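PDB 2CH9: cystatin-F from Homo sapiens, which inhibits papain and cathepsin L, more weakly than other cystatins do, and forms a disulfide-linked homodimer. Local coordinates for residues Ala33-Ser37 with Ser107-Val111; Arg55-Ala59 with Met70-Glu74; Ile75-Thr79 with Cys91-Thr95. All coordinates share one frame. Numbering follows the deposited sequence.

Contact 1: Ala33-Ser37 with Ser107-Val111; sequences AARYS and SEVWV
Residues 33-37 form a little over one turn of alpha-helix (phi/psi near -60/-45), closed by the bond from Ser37 N to Ala33 O at 3.0 Å, and belong to helix 28-44. Residues 107-111 are extended (phi -106 to -135°, psi 121 to 155°) and belong to strand 102-112. The two short axes approach to 8.5 Å, and their N-to-C directions stand 116° apart, so the helix lies obliquely across the strand. Ala33 CA sits 6.0 Å from Val109 CA, and Ser37 CA sits 6.5 Å from Ser107 CA.

Strand alternation turns Ser107, Val109 and Val111 toward the helix and Glu108 and Trp110 away. Val109 (chi1 t) has the largest area covered: its CG1 lies 3.9 Å from Ala33 CB and 3.9 Å from Tyr36 CD2, while its CG2 is 3.5 Å from Ala33 O and 3.2 Å from Ser37 OG. Tyr36 (chi1 m) reaches along the strand, bringing CE2 to 4.2 Å from Val111 CG2; its ring also stacks with that of Phe118 on strand 117-126. Ser37 in the m rotamer returns its hydroxyl to its own helix, OG to Ala33 O at 3.0 Å, and accepts a hydrogen bond from Ser107 OG (chi1 p) at 2.8 Å.

This is the helix-on-sheet packing of the cystatin fold, in which the antiparallel sheet wraps round the long helix. The chemistry is mainly apolar, with one buried hydroxyl relay running from Ser107 through Ser37 to the carbonyl of Ala33, so these two serines enter the interior with hydrogen bonds made.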
loop_
_atom_site.group_PDB
_atom_site.type_symbol
_atom_site.label_atom_id
_atom_site.label_comp_id
_atom_site.label_asym_id
_atom_site.label_seq_id
_atom_site.Cartn_x
_atom_site.Cartn_y
_atom_site.Cartn_z
ATOM N N ALA A 33 -9.288 -12.206 4.270
ATOM C CA ALA A 33 -8.708 -10.887 4.527
ATOM C C ALA A 33 -9.794 -9.841 4.834
ATOM O O ALA A 33 -9.626 -8.996 5.722
ATOM C CB ALA A 33 -7.813 -10.452 3.354
ATOM N N ALA A 34 -10.910 -9.914 4.112
ATOM C CA ALA A 34 -12.054 -9.037 4.360
ATOM C C ALA A 34 -12.674 -9.280 5.740
ATOM O O ALA A 34 -13.154 -8.338 6.373
ATOM C CB ALA A 34 -13.102 -9.205 3.273
ATOM N N ARG A 35 -12.668 -10.535 6.196
ATOM C CA ARG A 35 -13.083 -10.859 7.568
ATOM C C ARG A 35 -12.143 -10.249 8.606
ATOM O O ARG A 35 -12.598 -9.679 9.604
ATOM C CB ARG A 35 -13.204 -12.381 7.776
ATOM C CG ARG A 35 -13.548 -12.818 9.207
ATOM C CD ARG A 35 -14.858 -12.180 9.748
ATOM N NE ARG A 35 -16.010 -12.470 8.897
ATOM C CZ ARG A 35 -16.700 -13.611 8.904
ATOM N NH1 ARG A 35 -16.384 -14.601 9.733
ATOM N NH2 ARG A 35 -17.718 -13.762 8.065
ATOM N N TYR A 36 -10.834 -10.372 8.394
ATOM C CA TYR A 36 -9.887 -9.690 9.284
ATOM C C TYR A 36 -10.144 -8.185 9.374
ATOM O O TYR A 36 -10.073 -7.593 10.460
ATOM C CB TYR A 36 -8.457 -9.927 8.849
ATOM C CG TYR A 36 -8.009 -11.338 9.028
ATOM C CD1 TYR A 36 -8.343 -12.060 10.179
ATOM C CD2 TYR A 36 -7.204 -11.948 8.074
ATOM C CE1 TYR A 36 -7.902 -13.379 10.345
ATOM C CE2 TYR A 36 -6.768 -13.256 8.225
ATOM C CZ TYR A 36 -7.112 -13.957 9.358
ATOM O OH TYR A 36 -6.663 -15.241 9.498
ATOM N N SER A 37 -10.456 -7.577 8.228
ATOM C CA SER A 37 -10.680 -6.129 8.156
ATOM C C SER A 37 -11.842 -5.701 9.041
ATOM O O SER A 37 -11.722 -4.754 9.833
ATOM C CB SER A 37 -10.955 -5.712 6.714
ATOM O OG SER A 37 -9.837 -6.015 5.923
ATOM N N SER A 107 -8.961 -1.368 3.033
ATOM C CA SER A 107 -8.052 -1.985 3.965
ATOM C C SER A 107 -6.823 -2.608 3.309
ATOM O O SER A 107 -6.837 -2.983 2.122
ATOM C CB SER A 107 -8.776 -3.039 4.806
ATOM O OG SER A 107 -9.068 -4.173 4.020
ATOM N N GLU A 108 -5.758 -2.701 4.103
ATOM C CA GLU A 108 -4.602 -3.523 3.766
ATOM C C GLU A 108 -4.459 -4.535 4.878
ATOM O O GLU A 108 -4.548 -4.186 6.062
ATOM C CB GLU A 108 -3.352 -2.666 3.597
ATOM C CG GLU A 108 -3.426 -1.827 2.332
ATOM C CD GLU A 108 -2.328 -0.804 2.167
ATOM O OE1 GLU A 108 -1.411 -0.685 3.027
ATOM O OE2 GLU A 108 -2.390 -0.092 1.143
ATOM N N VAL A 109 -4.277 -5.792 4.487
ATOM C CA VAL A 109 -4.243 -6.915 5.403
ATOM C C VAL A 109 -3.043 -7.756 5.002
ATOM O O VAL A 109 -2.936 -8.192 3.837
ATOM C CB VAL A 109 -5.510 -7.796 5.244
ATOM C CG1 VAL A 109 -5.438 -9.011 6.143
ATOM C CG2 VAL A 109 -6.785 -6.988 5.508
ATOM N N TRP A 110 -2.137 -7.977 5.947
ATOM C CA TRP A 110 -0.930 -8.754 5.692
ATOM C C TRP A 110 -1.077 -10.118 6.346
ATOM O O TRP A 110 -1.296 -10.206 7.561
ATOM C CB TRP A 110 0.303 -8.024 6.241
ATOM C CG TRP A 110 1.625 -8.700 5.924
ATOM C CD1 TRP A 110 2.072 -9.128 4.692
ATOM C CD2 TRP A 110 2.673 -9.002 6.852
ATOM N NE1 TRP A 110 3.324 -9.679 4.809
ATOM C CE2 TRP A 110 3.720 -9.615 6.119
ATOM C CE3 TRP A 110 2.836 -8.800 8.226
ATOM C CZ2 TRP A 110 4.910 -10.041 6.725
ATOM C CZ3 TRP A 110 4.010 -9.224 8.824
ATOM C CH2 TRP A 110 5.037 -9.837 8.069
ATOM N N VAL A 111 -0.990 -11.177 5.547
ATOM C CA VAL A 111 -1.205 -12.530 6.063
ATOM C C VAL A 111 0.014 -13.389 5.770
ATOM O O VAL A 111 0.478 -13.448 4.623
ATOM C CB VAL A 111 -2.481 -13.179 5.472
ATOM C CG1 VAL A 111 -2.770 -14.533 6.125
ATOM C CG2 VAL A 111 -3.673 -12.239 5.632
#

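Contact 2: Arg55-Ala59 with Met70-Glu74; sequences RITRA and MLEVE
A classic beta bulge interrupts the pairing: Thr57 and Arg58 both face Glu72, and the register shifts by one residue between Ile56 and Arg58. Thr57 has a helical psi (phi/psi -91/-34) amid extended neighbours, which lets Glu72 O receive Thr57 N at 2.9 Å and, weakly, Arg58 N at 3.5 Å. Glu72 N returns a bond to Arg58 O at 2.9 Å. Before the bulge, Arg55 and Glu74 form a hydrogen-bonded pair, with Glu74 N to Arg55 O at 2.6 Å and a weak Arg55 N to Glu74 O at 3.3 Å. Ile56-Val73 and Ala59-Leu71 are non-hydrogen-bonded pairs. The short axes come within 4.6 Å, 147° apart in direction.

These strands, 49-63 and 67-78, make the hairpin that follows the helix in the cystatin fold. Ile56, Ala59 and Leu71 share the face toward helix 28-44; Ala59 CB meets Leu71 CD2 at 3.8 Å.

The other face is charged. Glu72 (chi1 t, chi2 t) takes Thr57 OG1 and Arg58 NE on OE1 at 2.6 and 2.9 Å, and Arg58 NH2 on OE2 at 2.7 Å, a salt bridge. In a second, Arg55 NH2 lies 2.7 Å from Glu74 OE2. Phe19 of the second subunit packs on Glu72.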
loop_
_atom_site.group_PDB
_atom_site.type_symbol
_atom_site.label_atom_id
_atom_site.label_comp_id
_atom_site.label_asym_id
_atom_site.label_seq_id
_atom_site.Cartn_x
_atom_site.Cartn_y
_atom_site.Cartn_z
ATOM N N ARG A 55 -19.719 -6.852 1.175
ATOM C CA ARG A 55 -19.386 -6.900 -0.247
ATOM C C ARG A 55 -17.925 -6.541 -0.449
ATOM O O ARG A 55 -17.430 -5.613 0.165
ATOM C CB ARG A 55 -20.291 -5.940 -1.040
ATOM C CG ARG A 55 -20.113 -5.977 -2.545
ATOM C CD ARG A 55 -21.359 -5.440 -3.271
ATOM N NE ARG A 55 -21.419 -3.979 -3.258
ATOM C CZ ARG A 55 -21.433 -3.208 -4.347
ATOM N NH1 ARG A 55 -21.401 -3.749 -5.564
ATOM N NH2 ARG A 55 -21.479 -1.885 -4.220
ATOM N N ILE A 56 -17.238 -7.277 -1.313
ATOM C CA ILE A 56 -15.873 -6.937 -1.677
ATOM C C ILE A 56 -15.908 -6.522 -3.133
ATOM O O ILE A 56 -16.161 -7.350 -4.010
ATOM C CB ILE A 56 -14.917 -8.121 -1.479
ATOM C CG1 ILE A 56 -14.984 -8.612 -0.041
ATOM C CG2 ILE A 56 -13.481 -7.726 -1.872
ATOM C CD1 ILE A 56 -14.572 -10.037 0.123
ATOM N N THR A 57 -15.673 -5.236 -3.386
ATOM C CA THR A 57 -15.844 -4.700 -4.732
ATOM C C THR A 57 -14.564 -4.767 -5.561
ATOM O O THR A 57 -14.619 -4.986 -6.771
ATOM C CB THR A 57 -16.423 -3.265 -4.717
ATOM O OG1 THR A 57 -15.880 -2.541 -3.612
ATOM C CG2 THR A 57 -17.925 -3.313 -4.547
ATOM N N ARG A 58 -13.417 -4.597 -4.902
ATOM C CA ARG A 58 -12.115 -4.604 -5.580
ATOM C C ARG A 58 -11.060 -5.214 -4.671
ATOM O O ARG A 58 -11.154 -5.117 -3.452
ATOM C CB ARG A 58 -11.709 -3.182 -6.032
ATOM C CG ARG A 58 -12.601 -2.642 -7.129
ATOM C CD ARG A 58 -12.130 -1.340 -7.775
ATOM N NE ARG A 58 -12.631 -0.169 -7.050
ATOM C CZ ARG A 58 -12.495 1.096 -7.455
ATOM N NH1 ARG A 58 -11.862 1.376 -8.593
ATOM N NH2 ARG A 58 -12.977 2.090 -6.708
ATOM N N ALA A 59 -10.061 -5.853 -5.269
ATOM C CA ALA A 59 -9.025 -6.543 -4.498
ATOM C C ALA A 59 -7.730 -6.606 -5.306
ATOM O O ALA A 59 -7.758 -6.926 -6.505
ATOM C CB ALA A 59 -9.476 -7.949 -4.139
ATOM N N MET A 70 -4.911 -5.654 -0.669
ATOM C CA MET A 70 -5.424 -4.290 -0.687
ATOM C C MET A 70 -6.874 -4.429 -1.120
ATOM O O MET A 70 -7.135 -4.877 -2.239
ATOM C CB MET A 70 -4.630 -3.420 -1.672
ATOM C CG MET A 70 -3.153 -3.403 -1.362
ATOM S SD MET A 70 -2.186 -2.598 -2.631
ATOM C CE MET A 70 -0.624 -2.418 -1.756
ATOM N N LEU A 71 -7.804 -4.060 -0.241
ATOM C CA LEU A 71 -9.214 -4.394 -0.436
ATOM C C LEU A 71 -10.113 -3.179 -0.384
ATOM O O LEU A 71 -9.902 -2.266 0.408
ATOM C CB LEU A 71 -9.701 -5.393 0.615
ATOM C CG LEU A 71 -8.958 -6.702 0.847
ATOM C CD1 LEU A 71 -9.693 -7.476 1.913
ATOM C CD2 LEU A 71 -8.850 -7.548 -0.441
ATOM N N GLU A 72 -11.113 -3.191 -1.262
ATOM C CA GLU A 72 -12.241 -2.287 -1.197
ATOM C C GLU A 72 -13.420 -3.161 -0.765
ATOM O O GLU A 72 -13.892 -4.008 -1.517
ATOM C CB GLU A 72 -12.497 -1.652 -2.567
ATOM C CG GLU A 72 -13.547 -0.576 -2.581
ATOM C CD GLU A 72 -13.777 -0.024 -3.982
ATOM O OE1 GLU A 72 -14.390 -0.732 -4.829
ATOM O OE2 GLU A 72 -13.351 1.122 -4.250
ATOM N N VAL A 73 -13.881 -2.945 0.457
ATOM C CA VAL A 73 -14.826 -3.849 1.108
ATOM C C VAL A 73 -15.945 -3.027 1.770
ATOM O O VAL A 73 -15.677 -2.001 2.394
ATOM C CB VAL A 73 -14.092 -4.777 2.133
ATOM C CG1 VAL A 73 -13.087 -3.996 2.972
ATOM C CG2 VAL A 73 -15.078 -5.543 3.016
ATOM N N GLU A 74 -17.194 -3.429 1.569
ATOM C CA GLU A 74 -18.300 -2.822 2.283
ATOM C C GLU A 74 -18.585 -3.629 3.548
ATOM O O GLU A 74 -18.523 -4.858 3.534
ATOM C CB GLU A 74 -19.543 -2.726 1.399
ATOM C CG GLU A 74 -19.464 -1.609 0.355
ATOM C CD GLU A 74 -20.537 -1.715 -0.712
ATOM O OE1 GLU A 74 -21.620 -2.287 -0.440
ATOM O OE2 GLU A 74 -20.304 -1.219 -1.837
#

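Contact 3: Ile75-Thr79 with Cys91-Thr95; sequences IGRTT and CDFQT. With ZN (zinc ion), chain H.
A single backbone bridge, Thr78 with Phe93 (CA-CA 4.0 Å), joins the last part of strand 67-78 to the irregular loop between that strand and strand 102-112 of the cystatin fold. From CA 76 to CA 79 and from CA 91 to CA 94 the two chains run 101° apart. Gln94 is the most deeply covered: its N bonds to Arg77 O at 3.0 Å, and with chi1 and chi2 both m its side chain folds back so that NE2 reaches Thr78 O, also at 3.0 Å. Thr78 sets CB 3.2 Å from Asp92 O, and its OG1 (chi1 p) bonds to Leu50 O on the adjoining strand. Thr79, where the chain turns a corner, gives its N to Asp92 O at 3.1 Å. Phe93 meets the strand edge-on, CE1 3.4 Å from Gly76 O. The Cys80-Cys91 disulfide ties off the first part of this loop covalently. Asp92, its CB turned away from the strand, holds zinc through OD1 and OD2, each at 2.0 Å, with water 1 at 2.2 Å.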
loop_
_atom_site.group_PDB
_atom_site.type_symbol
_atom_site.label_atom_id
_atom_site.label_comp_id
_atom_site.label_asym_id
_atom_site.label_seq_id
_atom_site.Cartn_x
_atom_site.Cartn_y
_atom_site.Cartn_z
ATOM N N ILE A 75 -18.865 -2.931 4.644
ATOM C CA ILE A 75 -19.229 -3.585 5.899
ATOM C C ILE A 75 -20.590 -3.090 6.368
ATOM O O ILE A 75 -20.962 -1.952 6.091
ATOM C CB ILE A 75 -18.162 -3.383 6.991
ATOM C CG1 ILE A 75 -18.035 -1.901 7.378
ATOM C CG2 ILE A 75 -16.806 -3.944 6.522
ATOM C CD1 ILE A 75 -17.208 -1.680 8.631
ATOM N N GLY A 76 -21.333 -3.953 7.056
ATOM C CA GLY A 76 -22.671 -3.615 7.512
ATOM C C GLY A 76 -22.949 -4.064 8.932
ATOM O O GLY A 76 -22.406 -5.076 9.393
ATOM N N ARG A 77 -23.802 -3.311 9.628
ATOM C CA ARG A 77 -24.168 -3.648 10.998
ATOM C C ARG A 77 -25.018 -4.917 11.026
ATOM O O ARG A 77 -25.953 -5.059 10.239
ATOM C CB ARG A 77 -24.896 -2.486 11.674
ATOM C CG ARG A 77 -25.141 -2.726 13.157
ATOM C CD ARG A 77 -25.957 -1.624 13.814
ATOM N NE ARG A 77 -25.153 -0.454 14.172
ATOM C CZ ARG A 77 -25.436 0.795 13.814
ATOM N NH1 ARG A 77 -26.518 1.062 13.089
ATOM N NH2 ARG A 77 -24.643 1.791 14.193
ATOM N N THR A 78 -24.665 -5.846 11.917
ATOM C CA THR A 78 -25.435 -7.073 12.121
ATOM C C THR A 78 -26.336 -6.958 13.354
ATOM O O THR A 78 -26.306 -5.954 14.070
ATOM C CB THR A 78 -24.524 -8.318 12.293
ATOM O OG1 THR A 78 -23.848 -8.250 13.554
ATOM C CG2 THR A 78 -23.503 -8.417 11.183
ATOM N N THR A 79 -27.124 -8.001 13.603
ATOM C CA THR A 79 -28.026 -8.043 14.754
ATOM C C THR A 79 -27.366 -8.700 15.976
ATOM O O THR A 79 -28.031 -8.959 16.984
ATOM C CB THR A 79 -29.332 -8.811 14.426
ATOM O OG1 THR A 79 -29.011 -10.157 14.060
ATOM C CG2 THR A 79 -30.093 -8.145 13.287
ATOM N N CYS A 91 -23.813 -14.438 12.149
ATOM C CA CYS A 91 -24.539 -13.169 12.287
ATOM C C CYS A 91 -25.132 -12.714 10.963
ATOM O O CYS A 91 -24.461 -12.739 9.939
ATOM C CB CYS A 91 -23.628 -12.079 12.866
ATOM S SG CYS A 91 -23.072 -12.465 14.558
ATOM N N ASP A 92 -26.402 -12.318 10.992
ATOM C CA ASP A 92 -27.076 -11.762 9.811
ATOM C C ASP A 92 -27.176 -10.231 9.938
ATOM O O ASP A 92 -27.090 -9.685 11.037
ATOM C CB ASP A 92 -28.468 -12.398 9.627
ATOM C CG ASP A 92 -28.410 -13.906 9.283
ATOM O OD1 ASP A 92 -27.612 -14.344 8.420
ATOM O OD2 ASP A 92 -29.206 -14.674 9.863
ATOM N N PHE A 93 -27.356 -9.539 8.815
ATOM C CA PHE A 93 -27.410 -8.076 8.840
ATOM C C PHE A 93 -28.727 -7.519 9.396
ATOM O O PHE A 93 -29.776 -8.164 9.303
ATOM C CB PHE A 93 -27.097 -7.484 7.462
ATOM C CG PHE A 93 -25.703 -7.772 6.986
ATOM C CD1 PHE A 93 -24.617 -7.088 7.515
ATOM C CD2 PHE A 93 -25.474 -8.735 6.010
ATOM C CE1 PHE A 93 -23.322 -7.358 7.077
ATOM C CE2 PHE A 93 -24.183 -9.015 5.570
ATOM C CZ PHE A 93 -23.110 -8.331 6.105
ATOM N N GLN A 94 -28.651 -6.322 9.977
ATOM C CA GLN A 94 -29.816 -5.614 10.501
ATOM C C GLN A 94 -30.923 -5.498 9.464
ATOM O O GLN A 94 -30.666 -5.170 8.303
ATOM C CB GLN A 94 -29.422 -4.215 10.974
ATOM C CG GLN A 94 -28.671 -4.177 12.293
ATOM C CD GLN A 94 -29.566 -4.401 13.506
ATOM O OE1 GLN A 94 -30.791 -4.273 13.429
ATOM N NE2 GLN A 94 -28.950 -4.727 14.638
ATOM N N THR A 95 -32.148 -5.787 9.898
ATOM C CA THR A 95 -33.353 -5.648 9.080
ATOM C C THR A 95 -33.977 -4.274 9.353
ATOM O O THR A 95 -34.266 -3.517 8.417
ATOM C CB THR A 95 -34.363 -6.786 9.394
ATOM O OG1 THR A 95 -33.759 -8.054 9.105
ATOM C CG2 THR A 95 -35.655 -6.640 8.582
HETATM ZN ZN ZN H . -28.566 -16.109 8.611
HETATM O O HOH W 1 -26.415 -16.442 8.252
#

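In the fold
Contact 1 is buried and the most central, its centre about 4 Å from that of the chain; contacts 2 and 3 are partly buried, about 8 and 16 Å away, contact 3 at the periphery. Contacts 1 and 2 touch: Ser107 O lies 2.8 Å from Leu71 N, a probable hydrogen bond between neighbouring strands, and Ala34 CB meets Ile56 CD1 at 3.6 Å, so helix 28-44 packs on strand 49-63 as well as on strand 102-112. Contacts 2 and 3 take consecutive parts of strand 67-78. Chemistry follows position: apolar packing with buried hydroxyls beneath the helix, backbone pairing plus salt bridges in the hairpin, and chiefly main-chain and amide hydrogen bonds at the loop, beside a metal ion.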